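Local structure of carbohydrate kinase, FGGY (3H6E) at residues T71-G76 with F427-L432; I304-E309 with P340-G345; R405-L410 with C414-A419. The protein probably acts as a carbohydrate kinase, transferring a phosphate group to a sugar or a related substrate. All coordinates share one frame; numbering follows the deposited sequence.

In the fold
Contacts 1 and 3 are buried packings of helical segments on sheets, while contact 2 lies at the surface. Contact 1 sets a turn leading into a short helix, late in the chain, against the sheet containing strand 71-76; contact 3 sets helix 401-410 against its following strand in the other large sheet. Contact 2 joins the end of helix 300-308 to a loop. No hydrogen bond links the two segments in any of them, and small apolar groups do the touching. Polar bonds lie beside these touches: an ST turn and the E303 carboxylate in contact 2, S409 on R405 O in contact 3. Contacts 1 and 2 flank the chain's centre on opposite sides, their centres about 36 Å apart.

Contact 1 of 3, residues T71-G76 with F427-L432; sequences TIVPVG and FGALRL
V73 is the first residue of strand 71-76 to meet the 427-432 segment, and it takes the methyl of A429 into the fork of its side chain. A429 CB lies 3.6 Å from V73 CG2 and 3.9 Å from V73 CG1, so both branches rest on one small group. With chi1 at 32°, away from a staggered position, CG2 is only roughly anti to the backbone N; this same branch also reaches L432, where V73 CG2 and L432 CD2 are 4.3 Å apart. The CA atoms of V73 and A429 are 6.7 Å apart, a closeness consistent with alanine at this position. V73 is bonded through its backbone to I9 and I11 of strand 9-13, and the neighbouring I72 to Q226 and L228 of strand 226-232; the V73 side chain also touches L228. Strand 71-76 thus runs between two parallel neighbours in the middle of a mixed sheet, the arrangement expected of the actin-like ATPase fold to which FGGY kinases belong. Onto one face of that sheet comes a turn from some 350 residues further on, in the range of the C-terminal family domain. At P74 the bond to CB turns away from this segment. V75, back on the side of A429, adds a looser contact, with V75 CG2 4.3 Å from A429 CB, and it also packs on V10, L231 and D233. The partner segment coils tightly: L432 N donates to A429 O at 2.8 Å, which brings the side chains of A429 and L432 round to the same strand. L432 leans further on L231 and L239, and the guanidinium of R431 binds the carbonyl oxygens of L239 and P435, joining the turn to helix 233-241.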
loop_
_atom_site.group_PDB
_atom_site.type_symbol
_atom_site.label_atom_id
_atom_site.label_comp_id
_atom_site.label_asym_id
_atom_site.label_seq_id
_atom_site.Cartn_x
_atom_site.Cartn_y
_atom_site.Cartn_z
ATOM N N THR A 71 17.712 3.535 17.740
ATOM C CA THR A 71 17.340 2.942 16.460
ATOM C C THR A 71 16.549 3.900 15.575
ATOM O O THR A 71 15.671 4.624 16.049
ATOM C CB THR A 71 16.507 1.653 16.650
ATOM O OG1 THR A 71 17.282 0.668 17.344
ATOM C CG2 THR A 71 16.084 1.089 15.306
ATOM N N ILE A 72 16.879 3.901 14.287
ATOM C CA ILE A 72 16.066 4.562 13.274
ATOM C C ILE A 72 15.629 3.527 12.241
ATOM O O ILE A 72 16.426 2.689 11.817
ATOM C CB ILE A 72 16.839 5.666 12.540
ATOM C CG1 ILE A 72 17.407 6.681 13.525
ATOM C CG2 ILE A 72 15.943 6.359 11.523
ATOM C CD1 ILE A 72 18.268 7.732 12.855
ATOM N N VAL A 73 14.364 3.579 11.843
ATOM C CA VAL A 73 13.865 2.696 10.795
ATOM C C VAL A 73 13.160 3.478 9.688
ATOM O O VAL A 73 12.214 4.216 9.948
ATOM C CB VAL A 73 12.955 1.588 11.357
ATOM C CG1 VAL A 73 12.188 2.088 12.569
ATOM C CG2 VAL A 73 12.021 1.058 10.269
ATOM N N PRO A 74 13.640 3.320 8.445
ATOM C CA PRO A 74 13.190 4.052 7.255
ATOM C C PRO A 74 11.961 3.426 6.615
ATOM O O PRO A 74 11.819 2.205 6.619
ATOM C CB PRO A 74 14.383 3.926 6.292
ATOM C CG PRO A 74 15.473 3.206 7.066
ATOM C CD PRO A 74 14.779 2.444 8.137
ATOM N N VAL A 75 11.087 4.266 6.069
ATOM C CA VAL A 75 9.888 3.812 5.375
ATOM C C VAL A 75 9.705 4.627 4.099
ATOM O O VAL A 75 9.773 5.857 4.124
ATOM C CB VAL A 75 8.631 3.975 6.246
ATOM C CG1 VAL A 75 7.388 3.589 5.458
ATOM C CG2 VAL A 75 8.747 3.143 7.510
ATOM N N GLY A 76 9.474 3.942 2.985
ATOM C CA GLY A 76 9.335 4.616 1.708
ATOM C C GLY A 76 8.168 4.123 0.881
ATOM O O GLY A 76 7.844 2.935 0.881
ATOM N N PHE A 427 3.364 3.597 12.791
ATOM C CA PHE A 427 3.565 2.686 13.916
ATOM C C PHE A 427 4.211 1.367 13.508
ATOM O O PHE A 427 5.154 0.906 14.152
ATOM C CB PHE A 427 2.259 2.399 14.660
ATOM C CG PHE A 427 2.361 1.236 15.611
ATOM C CD1 PHE A 427 3.125 1.334 16.762
ATOM C CD2 PHE A 427 1.716 0.040 15.341
ATOM C CE1 PHE A 427 3.235 0.268 17.633
ATOM C CE2 PHE A 427 1.820 -1.031 16.209
ATOM C CZ PHE A 427 2.581 -0.915 17.358
ATOM N N GLY A 428 3.692 0.763 12.443
ATOM C CA GLY A 428 4.121 -0.555 12.015
ATOM C C GLY A 428 5.598 -0.842 12.191
ATOM O O GLY A 428 5.973 -1.898 12.692
ATOM N N ALA A 429 6.437 0.100 11.779
ATOM C CA ALA A 429 7.885 -0.088 11.802
ATOM C C ALA A 429 8.436 -0.463 13.181
ATOM O O ALA A 429 9.404 -1.210 13.282
ATOM C CB ALA A 429 8.583 1.149 11.269
ATOM N N LEU A 430 7.832 0.063 14.241
ATOM C CA LEU A 430 8.252 -0.279 15.596
ATOM C C LEU A 430 8.303 -1.789 15.800
ATOM O O LEU A 430 9.199 -2.308 16.468
ATOM C CB LEU A 430 7.309 0.345 16.624
ATOM C CG LEU A 430 7.647 1.745 17.139
ATOM C CD1 LEU A 430 7.906 2.719 16.003
ATOM C CD2 LEU A 430 6.536 2.248 18.044
ATOM N N ARG A 431 7.338 -2.491 15.215
ATOM C CA ARG A 431 7.239 -3.937 15.367
ATOM C C ARG A 431 8.405 -4.662 14.700
ATOM O O ARG A 431 8.552 -5.879 14.824
ATOM C CB ARG A 431 5.904 -4.438 14.816
ATOM C CG ARG A 431 4.695 -3.823 15.503
ATOM C CD ARG A 431 3.546 -4.810 15.571
ATOM N NE ARG A 431 4.009 -6.131 15.985
ATOM C CZ ARG A 431 4.219 -7.142 15.147
ATOM N NH1 ARG A 431 3.999 -6.985 13.848
ATOM N NH2 ARG A 431 4.647 -8.311 15.603
ATOM N N LEU A 432 9.237 -3.901 14.003
ATOM C CA LEU A 432 10.429 -4.442 13.375
ATOM C C LEU A 432 11.527 -4.570 14.434
ATOM O O LEU A 432 12.417 -5.423 14.335
ATOM C CB LEU A 432 10.872 -3.515 12.244
ATOM C CG LEU A 432 11.180 -4.124 10.877
ATOM C CD1 LEU A 432 10.350 -5.379 10.630
ATOM C CD2 LEU A 432 10.944 -3.086 9.787
#

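Contact 2 of 3, residues I304-E309 with P340-G345; sequences IETLIE and PTLMRG
This is a small surface contact in which a loop leucine, L342, lies against the last turns of helix 300-308 through L307 and T306. One branch of the leucine does the touching: L342 CD2 is 3.5 Å from L307 CD2 and 3.8 Å from L307 CD1, so a single methyl sits over the forked end of the other side chain. The two leucines cross at about a right angle. T306 passes L342 in the opposite direction, alongside rather than end-on, and its CB is 4.1 Å from L342 CD2. A chi1 of -51° gives the threonine a divided role, for it turns CG2 toward the leucine and leaves OG1 beside the backbone N, where it bonds R302 O in the helix. The loop that carries L342 follows strand 337-339 and is shaped by an ST turn: M343 N, of a selenomethionine, donates to T341 OG1 at 3.2 Å and a nearly straight 173°. The peptide between P340 and T341 is cis, in the part of the loop that leads into this turn. Polar attachment to the helix comes from one turn earlier, where the E303 carboxylate accepts L342 N through OE1 and, weakly, T341 OG1, so L342 meets the helix through both its backbone N and its side chain. Besides this contact L342 touches F354 and Y373, the latter on helix 363-384. The helix ends at I308; E309, the first residue beyond it, has a positive phi of 71°, and its carboxylate forms a salt bridge with R313.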
loop_
_atom_site.group_PDB
_atom_site.type_symbol
_atom_site.label_atom_id
_atom_site.label_comp_id
_atom_site.label_asym_id
_atom_site.label_seq_id
_atom_site.Cartn_x
_atom_site.Cartn_y
_atom_site.Cartn_z
ATOM N N ILE A 304 -17.977 5.258 -5.325
ATOM C CA ILE A 304 -18.859 5.822 -4.318
ATOM C C ILE A 304 -19.001 7.335 -4.508
ATOM O O ILE A 304 -20.108 7.872 -4.467
ATOM C CB ILE A 304 -18.351 5.509 -2.899
ATOM C CG1 ILE A 304 -18.476 4.006 -2.613
ATOM C CG2 ILE A 304 -19.117 6.323 -1.872
ATOM C CD1 ILE A 304 -18.044 3.592 -1.213
ATOM N N GLU A 305 -17.876 8.010 -4.734
ATOM C CA GLU A 305 -17.866 9.459 -4.900
ATOM C C GLU A 305 -18.630 9.889 -6.146
ATOM O O GLU A 305 -19.244 10.955 -6.168
ATOM C CB GLU A 305 -16.436 9.989 -4.970
ATOM C CG GLU A 305 -16.340 11.497 -4.802
ATOM C CD GLU A 305 -15.137 12.089 -5.509
ATOM O OE1 GLU A 305 -14.185 12.502 -4.814
ATOM O OE2 GLU A 305 -15.146 12.133 -6.761
ATOM N N THR A 306 -18.579 9.067 -7.188
ATOM C CA THR A 306 -19.371 9.336 -8.378
ATOM C C THR A 306 -20.839 9.375 -7.979
ATOM O O THR A 306 -21.588 10.251 -8.410
ATOM C CB THR A 306 -19.165 8.263 -9.461
ATOM O OG1 THR A 306 -17.764 8.068 -9.691
ATOM C CG2 THR A 306 -19.839 8.682 -10.764
ATOM N N LEU A 307 -21.234 8.426 -7.132
ATOM C CA LEU A 307 -22.619 8.306 -6.680
ATOM C C LEU A 307 -23.075 9.451 -5.772
ATOM O O LEU A 307 -24.146 10.013 -5.971
ATOM C CB LEU A 307 -22.843 6.972 -5.959
ATOM C CG LEU A 307 -23.130 5.709 -6.777
ATOM C CD1 LEU A 307 -23.695 6.079 -8.140
ATOM C CD2 LEU A 307 -21.889 4.843 -6.917
ATOM N N ILE A 308 -22.271 9.788 -4.769
ATOM C CA ILE A 308 -22.674 10.792 -3.784
ATOM C C ILE A 308 -22.227 12.213 -4.144
ATOM O O ILE A 308 -22.566 13.172 -3.452
ATOM C CB ILE A 308 -22.226 10.414 -2.352
ATOM C CG1 ILE A 308 -20.747 10.039 -2.323
ATOM C CG2 ILE A 308 -23.064 9.264 -1.822
ATOM C CD1 ILE A 308 -19.827 11.214 -2.136
ATOM N N GLU A 309 -21.455 12.328 -5.221
ATOM C CA GLU A 309 -21.122 13.619 -5.824
ATOM C C GLU A 309 -20.162 14.504 -5.023
ATOM O O GLU A 309 -19.139 14.937 -5.551
ATOM C CB GLU A 309 -22.398 14.392 -6.175
ATOM C CG GLU A 309 -23.293 13.673 -7.178
ATOM C CD GLU A 309 -24.552 14.456 -7.518
ATOM O OE1 GLU A 309 -24.721 15.580 -7.000
ATOM O OE2 GLU A 309 -25.375 13.944 -8.309
ATOM N N PRO A 340 -21.972 -2.931 -11.325
ATOM C CA PRO A 340 -20.606 -2.556 -11.719
ATOM C C PRO A 340 -20.501 -2.383 -13.230
ATOM O O PRO A 340 -21.247 -3.039 -13.953
ATOM C CB PRO A 340 -19.771 -3.769 -11.287
ATOM C CG PRO A 340 -20.603 -4.479 -10.273
ATOM C CD PRO A 340 -22.019 -4.265 -10.706
ATOM N N THR A 341 -19.590 -1.535 -13.702
ATOM C CA THR A 341 -18.680 -0.789 -12.843
ATOM C C THR A 341 -18.737 0.699 -13.170
ATOM O O THR A 341 -19.163 1.090 -14.258
ATOM C CB THR A 341 -17.220 -1.255 -13.034
ATOM O OG1 THR A 341 -16.373 -0.584 -12.093
ATOM C CG2 THR A 341 -16.742 -0.940 -14.441
ATOM N N LEU A 342 -18.292 1.526 -12.230
ATOM C CA LEU A 342 -18.256 2.969 -12.443
ATOM C C LEU A 342 -16.852 3.462 -12.799
ATOM O O LEU A 342 -16.642 4.655 -13.006
ATOM C CB LEU A 342 -18.805 3.714 -11.222
ATOM C CG LEU A 342 -20.279 3.439 -10.911
ATOM C CD1 LEU A 342 -20.420 2.246 -9.970
ATOM C CD2 LEU A 342 -20.955 4.669 -10.321
HETATM N N MSE A 343 -15.901 2.533 -12.869
HETATM C CA MSE A 343 -14.538 2.836 -13.305
HETATM C C MSE A 343 -14.043 1.853 -14.363
HETATM O O MSE A 343 -13.223 0.981 -14.066
HETATM C CB MSE A 343 -13.567 2.821 -12.123
HETATM C CG MSE A 343 -13.385 4.158 -11.433
HETATM SE SE MSE A 343 -13.092 5.660 -12.652
HETATM C CE MSE A 343 -11.509 5.064 -13.614
ATOM N N ARG A 344 -14.536 2.008 -15.591
ATOM C CA ARG A 344 -14.139 1.152 -16.710
ATOM C C ARG A 344 -12.652 0.831 -16.681
ATOM O O ARG A 344 -11.820 1.732 -16.594
ATOM C CB ARG A 344 -14.479 1.818 -18.044
ATOM C CG ARG A 344 -15.919 1.666 -18.475
ATOM C CD ARG A 344 -16.187 0.286 -19.046
ATOM N NE ARG A 344 -15.627 0.119 -20.386
ATOM C CZ ARG A 344 -15.973 -0.865 -21.210
ATOM N NH1 ARG A 344 -16.877 -1.759 -20.833
ATOM N NH2 ARG A 344 -15.423 -0.959 -22.413
ATOM N N GLY A 345 -12.323 -0.455 -16.754
ATOM C CA GLY A 345 -10.939 -0.883 -16.812
ATOM C C GLY A 345 -10.292 -1.181 -15.470
ATOM O O GLY A 345 -9.115 -1.526 -15.413
#

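Contact 3 of 3, residues R405-L410 with C414-A419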
loop_
_atom_site.group_PDB
_atom_site.type_symbol
_atom_site.label_atom_id
_atom_site.label_comp_id
_atom_site.label_asym_id
_atom_site.label_seq_id
_atom_site.Cartn_x
_atom_site.Cartn_y
_atom_site.Cartn_z
ATOM N N ARG A 405 -20.624 -3.708 7.977
ATOM C CA ARG A 405 -21.633 -4.659 8.443
ATOM C C ARG A 405 -22.200 -5.512 7.306
ATOM O O ARG A 405 -22.543 -6.676 7.507
ATOM C CB ARG A 405 -22.756 -3.941 9.195
ATOM C CG ARG A 405 -22.290 -3.248 10.465
ATOM C CD ARG A 405 -23.455 -2.717 11.279
ATOM N NE ARG A 405 -24.180 -3.791 11.948
ATOM C CZ ARG A 405 -25.230 -3.602 12.740
ATOM N NH1 ARG A 405 -25.682 -2.373 12.958
ATOM N NH2 ARG A 405 -25.829 -4.638 13.312
ATOM N N ALA A 406 -22.298 -4.932 6.116
ATOM C CA ALA A 406 -22.713 -5.693 4.946
ATOM C C ALA A 406 -21.658 -6.749 4.651
ATOM O O ALA A 406 -21.970 -7.857 4.220
ATOM C CB ALA A 406 -22.903 -4.775 3.750
ATOM N N LEU A 407 -20.401 -6.394 4.892
ATOM C CA LEU A 407 -19.300 -7.321 4.685
ATOM C C LEU A 407 -19.396 -8.476 5.677
ATOM O O LEU A 407 -19.250 -9.641 5.310
ATOM C CB LEU A 407 -17.959 -6.600 4.830
ATOM C CG LEU A 407 -16.773 -7.334 4.207
ATOM C CD1 LEU A 407 -17.049 -7.613 2.734
ATOM C CD2 LEU A 407 -15.482 -6.549 4.393
ATOM N N ALA A 408 -19.651 -8.144 6.936
ATOM C CA ALA A 408 -19.828 -9.159 7.968
ATOM C C ALA A 408 -20.927 -10.158 7.593
ATOM O O ALA A 408 -20.770 -11.368 7.784
ATOM C CB ALA A 408 -20.136 -8.506 9.296
ATOM N N SER A 409 -22.029 -9.646 7.049
ATOM C CA SER A 409 -23.159 -10.481 6.649
ATOM C C SER A 409 -22.791 -11.412 5.503
ATOM O O SER A 409 -23.150 -12.590 5.505
ATOM C CB SER A 409 -24.354 -9.614 6.245
ATOM O OG SER A 409 -24.766 -8.774 7.310
ATOM N N LEU A 410 -22.081 -10.874 4.517
ATOM C CA LEU A 410 -21.661 -11.664 3.364
ATOM C C LEU A 410 -20.706 -12.782 3.773
ATOM O O LEU A 410 -20.757 -13.879 3.224
ATOM C CB LEU A 410 -21.021 -10.768 2.300
ATOM C CG LEU A 410 -21.986 -9.812 1.591
ATOM C CD1 LEU A 410 -21.235 -8.738 0.819
ATOM C CD2 LEU A 410 -22.916 -10.583 0.674
ATOM N N CYS A 414 -16.812 -15.694 8.843
ATOM C CA CYS A 414 -15.580 -14.924 8.856
ATOM C C CYS A 414 -15.672 -13.842 9.925
ATOM O O CYS A 414 -16.760 -13.355 10.234
ATOM C CB CYS A 414 -15.337 -14.300 7.480
ATOM S SG CYS A 414 -13.874 -13.255 7.360
ATOM N N ALA A 415 -14.533 -13.477 10.501
ATOM C CA ALA A 415 -14.495 -12.421 11.502
ATOM C C ALA A 415 -13.987 -11.113 10.899
ATOM O O ALA A 415 -12.782 -10.908 10.765
ATOM C CB ALA A 415 -13.631 -12.839 12.687
ATOM N N VAL A 416 -14.913 -10.235 10.528
ATOM C CA VAL A 416 -14.564 -8.908 10.026
ATOM C C VAL A 416 -14.269 -7.962 11.187
ATOM O O VAL A 416 -15.005 -7.924 12.171
ATOM C CB VAL A 416 -15.700 -8.325 9.166
ATOM C CG1 VAL A 416 -15.354 -6.919 8.698
ATOM C CG2 VAL A 416 -15.985 -9.239 7.981
ATOM N N TYR A 417 -13.191 -7.197 11.075
ATOM C CA TYR A 417 -12.763 -6.323 12.163
ATOM C C TYR A 417 -12.640 -4.855 11.753
ATOM O O TYR A 417 -12.511 -4.531 10.572
ATOM C CB TYR A 417 -11.418 -6.793 12.721
ATOM C CG TYR A 417 -11.463 -8.110 13.457
ATOM C CD1 TYR A 417 -12.105 -8.218 14.688
ATOM C CD2 TYR A 417 -10.844 -9.244 12.936
ATOM C CE1 TYR A 417 -12.143 -9.418 15.373
ATOM C CE2 TYR A 417 -10.874 -10.450 13.614
ATOM C CZ TYR A 417 -11.527 -10.531 14.834
ATOM O OH TYR A 417 -11.566 -11.724 15.522
ATOM N N THR A 418 -12.681 -3.978 12.750
ATOM C CA THR A 418 -12.304 -2.577 12.590
ATOM C C THR A 418 -11.538 -2.168 13.839
ATOM O O THR A 418 -11.769 -2.717 14.913
ATOM C CB THR A 418 -13.523 -1.650 12.406
ATOM O OG1 THR A 418 -14.462 -1.876 13.465
ATOM C CG2 THR A 418 -14.199 -1.905 11.065
ATOM N N ALA A 419 -10.620 -1.218 13.692
ATOM C CA ALA A 419 -9.762 -0.806 14.797
ATOM C C ALA A 419 -10.500 0.057 15.822
ATOM O O ALA A 419 -11.474 0.732 15.495
ATOM C CB ALA A 419 -8.530 -0.085 14.278
#
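R405 O is gripped twice, by S409 N at 3.0 Å and by S409 OG at 3.1 Å, the second contact coming with a C=O...OG angle of 147°. The two donors approach from opposite faces of the carbonyl plane, the hydroxyl tilted 26° out of it. One is the ordinary bond of the helix; the other folds the serine side chain back along the helix surface, where S409 OG also takes up L449 N. R405 continues this polar flank, its NE and NH2 bonded to the carbonyl oxygens of E447 and P448. The flank that meets strand 415-419 is apolar, and there V416 makes the contact almost alone. Its CG2 rests against the helix backbone more than against side chains: it is 3.8 Å from A408 CA, but 4.3 Å from L407 CG and 4.4 Å from A408 CB. The rotamer explains this choice of branch, since chi1 of 177° sends CG1 anti to the backbone N and leaves CG2 beside it, directed at the backbone where L407 joins A408. The CA atoms of A408 and V416 are 5.7 Å apart, consistent with the small side chain of A408. A406 and L410 pack on helix 363-384, and both also meet helix 457-468. In the sheet, A415 pairs through its backbone with G389 and I391, and Y417 with I391 and V393, while V416 pairs with I446. The parallel, adjacent strands 390-394 and 415-419, joined through helix 401-410, form a beta-alpha-beta crossover in the C-terminal half of this actin-like ATPase fold.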